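Local coordinates for uncharacterized protein DUF1185 (Bordetella bronchiseptica RB50, PDB 3BYQ) that is of unknown function but probably takes part in amino-acid metabolism, and adopts a variant of the Bacillus chorismate mutase fold, at residues L68-V79 and A165-R173. Numbering follows the deposited sequence.
Sequences LVDTLGKDNIEV and ALVMGTGAR. With EDO (1,2-ethanediol), chain T; EDO (1,2-ethanediol), chain P.
A classic beta bulge joins Glu-78 and Val-79 to Gly-169 where strand 79-86 begins and its antiparallel neighbour, strand 161-169, ends. One carbonyl serves both residues: Gly-169 O accepts Glu-78 N at 2.8 Å in the carbonyl plane, while Val-79 N, at 3.1 Å, comes from 47° above that plane. Gly-169 N returns a bond to Val-79 O. With CG1 anti to the carbonyl carbon (chi1 -61°), Val-79 CG2 falls between the backbone N and the carbonyl carbon and presses on Gly-169 CA at 3.4 Å, tight for two carbons.

One residue earlier, selenomethionine Met-168 packs against the last turns of helix 51-72 and the turn after it. Its chain runs extended beyond CG and lays SE against Leu-68 CB and Ile-77 CD1, both 3.8 Å away; Met-106 of helix 98-109 also touches the Met-168 side chain. Leu-72 CD1 rests on Met-168 O, and Leu-68 CD1 lies 3.4 Å from Leu-166 O. The turn that leads from helix to strand is braced from within, Asn-76 ND2 donating to Leu-72 O at 2.8 Å on a lone pair.

The side chain of the bulge residue Glu-78 runs alongside Thr-170 O and Gly-171 CA, its OE1 held by His-145 and Lys-183. A water sits between Asn-76 O and Thr-170 O, 2.9 and 2.6 Å from them, and links the segments. The end of helix 51-72 thus covers the Leu-166 and Met-168 face of strand 161-169, as in a two-layer alpha/beta fold, and the chain then joins the sheet beside that strand with one extra residue.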
ATOM      1  N   LEU B  68      -3.226  -6.693  28.002  1.00 17.43           N
ATOM      2  CA  LEU B  68      -4.207  -5.649  27.666  1.00 17.15           C
ATOM      3  C   LEU B  68      -4.923  -5.154  28.917  1.00 18.48           C
ATOM      4  O   LEU B  68      -5.079  -3.949  29.122  1.00 18.63           O
ATOM      5  CB  LEU B  68      -5.186  -6.134  26.614  1.00 17.40           C
ATOM      6  CG  LEU B  68      -4.687  -6.207  25.161  1.00 17.19           C
ATOM      7  CD1 LEU B  68      -5.685  -6.971  24.242  1.00 19.29           C
ATOM      8  CD2 LEU B  68      -4.395  -4.783  24.637  1.00 18.93           C
ATOM      9  N   VAL B  69      -5.309  -6.073  29.795  1.00 18.24           N
ATOM     10  CA  VAL B  69      -5.971  -5.666  31.050  0.50 20.30           C
ATOM     11  C   VAL B  69      -5.007  -4.863  31.899  1.00 20.18           C
ATOM     12  O   VAL B  69      -5.377  -3.826  32.465  1.00 21.02           O
ATOM     13  CB  VAL B  69      -6.562  -6.860  31.826  0.50 21.41           C
ATOM     14  CG1 VAL B  69      -6.902  -6.475  33.266  0.50 23.96           C
ATOM     15  CG2 VAL B  69      -7.787  -7.343  31.095  0.50 22.40           C
ATOM     16  N   ASP B  70      -3.766  -5.312  31.969  1.00 22.57           N
ATOM     17  CA  ASP B  70      -2.759  -4.584  32.741  1.00 21.01           C
ATOM     18  C   ASP B  70      -2.514  -3.177  32.170  1.00 23.01           C
ATOM     19  O   ASP B  70      -2.177  -2.242  32.887  1.00 25.58           O
ATOM     20  CB  ASP B  70      -1.430  -5.339  32.808  1.00 23.22           C
ATOM     21  CG  ASP B  70      -1.511  -6.637  33.643  1.00 31.47           C
ATOM     22  OD1 ASP B  70      -2.548  -6.869  34.316  1.00 35.81           O
ATOM     23  OD2 ASP B  70      -0.527  -7.431  33.604  1.00 33.50           O
ATOM     24  N   THR B  71      -2.695  -3.034  30.867  1.00 20.95           N
ATOM     25  CA  THR B  71      -2.457  -1.763  30.171  1.00 20.57           C
ATOM     26  C   THR B  71      -3.601  -0.789  30.340  1.00 21.16           C
ATOM     27  O   THR B  71      -3.390   0.374  30.655  1.00 21.53           O
ATOM     28  CB  THR B  71      -2.203  -2.017  28.645  1.00 20.89           C
ATOM     29  OG1 THR B  71      -1.063  -2.883  28.502  1.00 21.90           O
ATOM     30  CG2 THR B  71      -2.026  -0.723  27.847  1.00 21.66           C
ATOM     31  N   LEU B  72      -4.829  -1.266  30.136  1.00 18.53           N
ATOM     32  CA  LEU B  72      -5.987  -0.402  30.177  1.00 17.87           C
ATOM     33  C   LEU B  72      -6.674  -0.294  31.530  1.00 22.01           C
ATOM     34  O   LEU B  72      -7.395   0.678  31.777  1.00 20.96           O
ATOM     35  CB  LEU B  72      -7.017  -0.834  29.146  1.00 18.32           C
ATOM     36  CG  LEU B  72      -6.649  -0.686  27.669  1.00 19.90           C
ATOM     37  CD1 LEU B  72      -7.801  -1.199  26.756  1.00 21.71           C
ATOM     38  CD2 LEU B  72      -6.315   0.775  27.316  1.00 21.28           C
ATOM     39  N   GLY B  73      -6.441  -1.304  32.368  1.00 21.38           N
ATOM     40  CA  GLY B  73      -7.069  -1.442  33.678  1.00 22.38           C
ATOM     41  C   GLY B  73      -8.288  -2.327  33.540  1.00 25.05           C
ATOM     42  O   GLY B  73      -9.149  -2.109  32.693  1.00 24.65           O
ATOM     43  N   LYS B  74      -8.352  -3.344  34.390  1.00 30.64           N
ATOM     44  CA  LYS B  74      -9.421  -4.351  34.345  1.00 32.77           C
ATOM     45  C   LYS B  74     -10.816  -3.752  34.444  1.00 33.43           C
ATOM     46  O   LYS B  74     -11.744  -4.249  33.825  1.00 39.60           O
ATOM     47  CB  LYS B  74      -9.225  -5.400  35.466  1.00 35.48           C
ATOM     48  N   ASP B  75     -10.931  -2.641  35.144  1.00 30.63           N
ATOM     49  CA  ASP B  75     -12.227  -1.990  35.353  1.00 32.75           C
ATOM     50  C   ASP B  75     -12.677  -1.103  34.185  1.00 31.11           C
ATOM     51  O   ASP B  75     -13.781  -0.549  34.202  1.00 29.56           O
ATOM     52  CB  ASP B  75     -12.167  -1.113  36.598  1.00 35.55           C
ATOM     53  N   ASN B  76     -11.840  -0.975  33.164  1.00 24.51           N
ATOM     54  CA  ASN B  76     -12.117  -0.047  32.090  1.00 22.43           C
ATOM     55  C   ASN B  76     -12.476  -0.653  30.753  1.00 23.00           C
ATOM     56  O   ASN B  76     -12.589   0.056  29.774  1.00 28.42           O
ATOM     57  CB  ASN B  76     -10.899   0.846  31.898  1.00 23.50           C
ATOM     58  CG  ASN B  76     -10.597   1.664  33.112  1.00 31.51           C
ATOM     59  OD1 ASN B  76     -11.491   2.278  33.692  1.00 30.08           O
ATOM     60  ND2 ASN B  76      -9.337   1.698  33.500  1.00 26.13           N
ATOM     61  N   ILE B  77     -12.673  -1.947  30.719  1.00 21.70           N
ATOM     62  CA  ILE B  77     -12.912  -2.643  29.467  1.00 19.83           C
ATOM     63  C   ILE B  77     -14.378  -2.714  29.072  1.00 20.40           C
ATOM     64  O   ILE B  77     -15.210  -3.257  29.802  1.00 18.80           O
ATOM     65  CB  ILE B  77     -12.342  -4.086  29.502  1.00 20.86           C
ATOM     66  CG1 ILE B  77     -10.895  -4.130  30.042  1.00 23.75           C
ATOM     67  CG2 ILE B  77     -12.499  -4.765  28.131  1.00 19.61           C
ATOM     68  CD1 ILE B  77      -9.868  -3.270  29.345  1.00 24.98           C
ATOM     69  N   GLU B  78     -14.672  -2.196  27.889  1.00 18.05           N
ATOM     70  CA  GLU B  78     -16.013  -2.255  27.347  1.00 16.23           C
ATOM     71  C   GLU B  78     -16.146  -2.869  25.978  1.00 17.37           C
ATOM     72  O   GLU B  78     -17.213  -3.262  25.643  1.00 17.78           O
ATOM     73  CB  GLU B  78     -16.686  -0.887  27.361  1.00 16.95           C
ATOM     74  CG  GLU B  78     -16.787  -0.271  28.747  1.00 21.08           C
ATOM     75  CD  GLU B  78     -17.633   1.002  28.787  1.00 27.24           C
ATOM     76  OE1 GLU B  78     -18.408   1.302  27.851  1.00 19.19           O
ATOM     77  OE2 GLU B  78     -17.507   1.707  29.791  1.00 26.68           O
ATOM     78  N   VAL B  79     -15.073  -2.941  25.189  1.00 15.31           N
ATOM     79  CA  VAL B  79     -15.140  -3.540  23.847  1.00 17.30           C
ATOM     80  C   VAL B  79     -13.943  -4.468  23.617  1.00 18.35           C
ATOM     81  O   VAL B  79     -12.915  -4.324  24.259  1.00 17.52           O
ATOM     82  CB  VAL B  79     -15.197  -2.463  22.713  1.00 19.35           C
ATOM     83  CG1 VAL B  79     -16.455  -1.571  22.845  1.00 18.65           C
ATOM     84  CG2 VAL B  79     -13.924  -1.606  22.652  1.00 16.87           C
ATOM     85  N   ALA B 165      -3.534 -11.565  17.365  1.00 16.45           N
ATOM     86  CA  ALA B 165      -3.833 -10.341  18.079  1.00 16.82           C
ATOM     87  C   ALA B 165      -5.129 -10.342  18.855  1.00 16.36           C
ATOM     88  O   ALA B 165      -6.120 -11.007  18.453  1.00 16.73           O
ATOM     89  CB  ALA B 165      -3.879  -9.166  17.056  1.00 17.24           C
ATOM     90  N   LEU B 166      -5.110  -9.582  19.945  1.00 17.58           N
ATOM     91  CA  LEU B 166      -6.330  -9.317  20.710  1.00 17.77           C
ATOM     92  C   LEU B 166      -6.456  -7.811  20.806  1.00 18.35           C
ATOM     93  O   LEU B 166      -5.449  -7.083  20.815  1.00 17.19           O
ATOM     94  CB  LEU B 166      -6.266  -9.907  22.105  1.00 17.86           C
ATOM     95  CG  LEU B 166      -6.213 -11.440  22.184  1.00 16.79           C
ATOM     96  CD1 LEU B 166      -6.100 -11.906  23.624  1.00 17.07           C
ATOM     97  CD2 LEU B 166      -7.421 -12.039  21.514  1.00 16.83           C
ATOM     98  N   VAL B 167      -7.689  -7.360  20.910  1.00 16.27           N
ATOM     99  CA  VAL B 167      -8.019  -5.959  21.060  1.00 15.48           C
ATOM    100  C   VAL B 167      -8.976  -5.765  22.229  1.00 17.83           C
ATOM    101  O   VAL B 167      -9.897  -6.528  22.410  1.00 17.37           O
ATOM    102  CB  VAL B 167      -8.676  -5.391  19.787  1.00 18.36           C
ATOM    103  CG1 VAL B 167      -9.094  -3.906  19.977  1.00 18.58           C
ATOM    104  CG2 VAL B 167      -7.746  -5.549  18.588  1.00 20.68           C
HETATM  105  N   MSE B 168      -8.706  -4.724  23.025  1.00 16.08           N
HETATM  106  CA  MSE B 168      -9.637  -4.246  24.057  1.00 19.04           C
HETATM  107  C   MSE B 168      -9.730  -2.737  23.991  1.00 19.71           C
HETATM  108  O   MSE B 168      -8.775  -2.062  23.591  1.00 19.11           O
HETATM  109  CB  MSE B 168      -9.258  -4.641  25.472  1.00 17.14           C
HETATM  110  CG  MSE B 168      -9.262  -6.161  25.718  1.00 22.72           C
HETATM  111 SE   MSE B 168      -8.828  -6.476  27.573  0.75 14.71          SE
HETATM  112  CE  MSE B 168      -8.467  -8.363  27.435  1.00 17.63           C
ATOM    113  N   GLY B 169     -10.868  -2.238  24.423  1.00 17.27           N
ATOM    114  CA  GLY B 169     -11.146  -0.805  24.424  1.00 16.69           C
ATOM    115  C   GLY B 169     -12.045  -0.403  25.570  1.00 17.22           C
ATOM    116  O   GLY B 169     -12.693  -1.250  26.181  1.00 18.31           O
ATOM    117  N   THR B 170     -12.092   0.912  25.807  1.00 16.38           N
ATOM    118  CA  THR B 170     -12.686   1.477  27.036  1.00 17.18           C
ATOM    119  C   THR B 170     -14.093   2.058  26.951  1.00 18.62           C
ATOM    120  O   THR B 170     -14.691   2.357  27.990  1.00 19.15           O
ATOM    121  CB  THR B 170     -11.781   2.573  27.608  1.00 18.99           C
ATOM    122  OG1 THR B 170     -11.714   3.657  26.664  1.00 17.53           O
ATOM    123  CG2 THR B 170     -10.424   2.014  27.885  1.00 19.92           C
ATOM    124  N   GLY B 171     -14.624   2.183  25.739  1.00 17.96           N
ATOM    125  CA  GLY B 171     -15.951   2.753  25.590  1.00 18.45           C
ATOM    126  C   GLY B 171     -16.489   2.833  24.192  1.00 18.43           C
ATOM    127  O   GLY B 171     -16.032   2.137  23.303  1.00 18.03           O
ATOM    128  N   ALA B 172     -17.432   3.761  24.052  1.00 17.94           N
ATOM    129  CA  ALA B 172     -18.169   4.025  22.807  1.00 17.51           C
ATOM    130  C   ALA B 172     -17.381   4.884  21.831  1.00 19.20           C
ATOM    131  O   ALA B 172     -16.383   5.527  22.199  1.00 18.64           O
ATOM    132  CB  ALA B 172     -19.492   4.702  23.131  1.00 17.96           C
ATOM    133  N   ARG B 173     -17.840   4.910  20.591  1.00 18.05           N
ATOM    134  CA  ARG B 173     -17.284   5.870  19.617  1.00 18.74           C
ATOM    135  C   ARG B 173     -17.370   7.284  20.223  1.00 16.00           C
ATOM    136  O   ARG B 173     -18.352   7.637  20.909  1.00 16.89           O
ATOM    137  CB  ARG B 173     -18.049   5.884  18.313  1.00 17.26           C
ATOM    138  CG  ARG B 173     -18.014   4.579  17.525  1.00 16.49           C
ATOM    139  CD  ARG B 173     -18.691   4.689  16.143  1.00 15.91           C
ATOM    140  NE  ARG B 173     -20.104   5.021  16.264  1.00 16.23           N
ATOM    141  CZ  ARG B 173     -21.034   4.148  16.615  1.00 17.54           C
ATOM    142  NH1 ARG B 173     -20.725   2.893  16.885  1.00 18.38           N
ATOM    143  NH2 ARG B 173     -22.289   4.557  16.711  1.00 18.67           N
TER
HETATM  144  C1  EDO T 199     -13.773   6.337  27.806  1.00 40.50           C
HETATM  145  O1  EDO T 199     -13.825   5.366  26.765  1.00 22.77           O
HETATM  146  C2  EDO T 199     -14.773   6.061  28.925  1.00 39.72           C
HETATM  147  O2  EDO T 199     -15.491   4.861  28.667  1.00 52.19           O
HETATM  148  C1  EDO P 195     -15.521   7.680  24.375  1.00 25.68           C
HETATM  149  O1  EDO P 195     -15.464   6.283  24.664  1.00 22.83           O
HETATM  150  C2  EDO P 195     -16.937   8.179  24.373  1.00 32.15           C
HETATM  151  O2  EDO P 195     -17.546   7.937  25.647  1.00 34.30           O
HETATM  152  O   HOH W   1     -14.568   2.002  30.604  1.00 29.07           O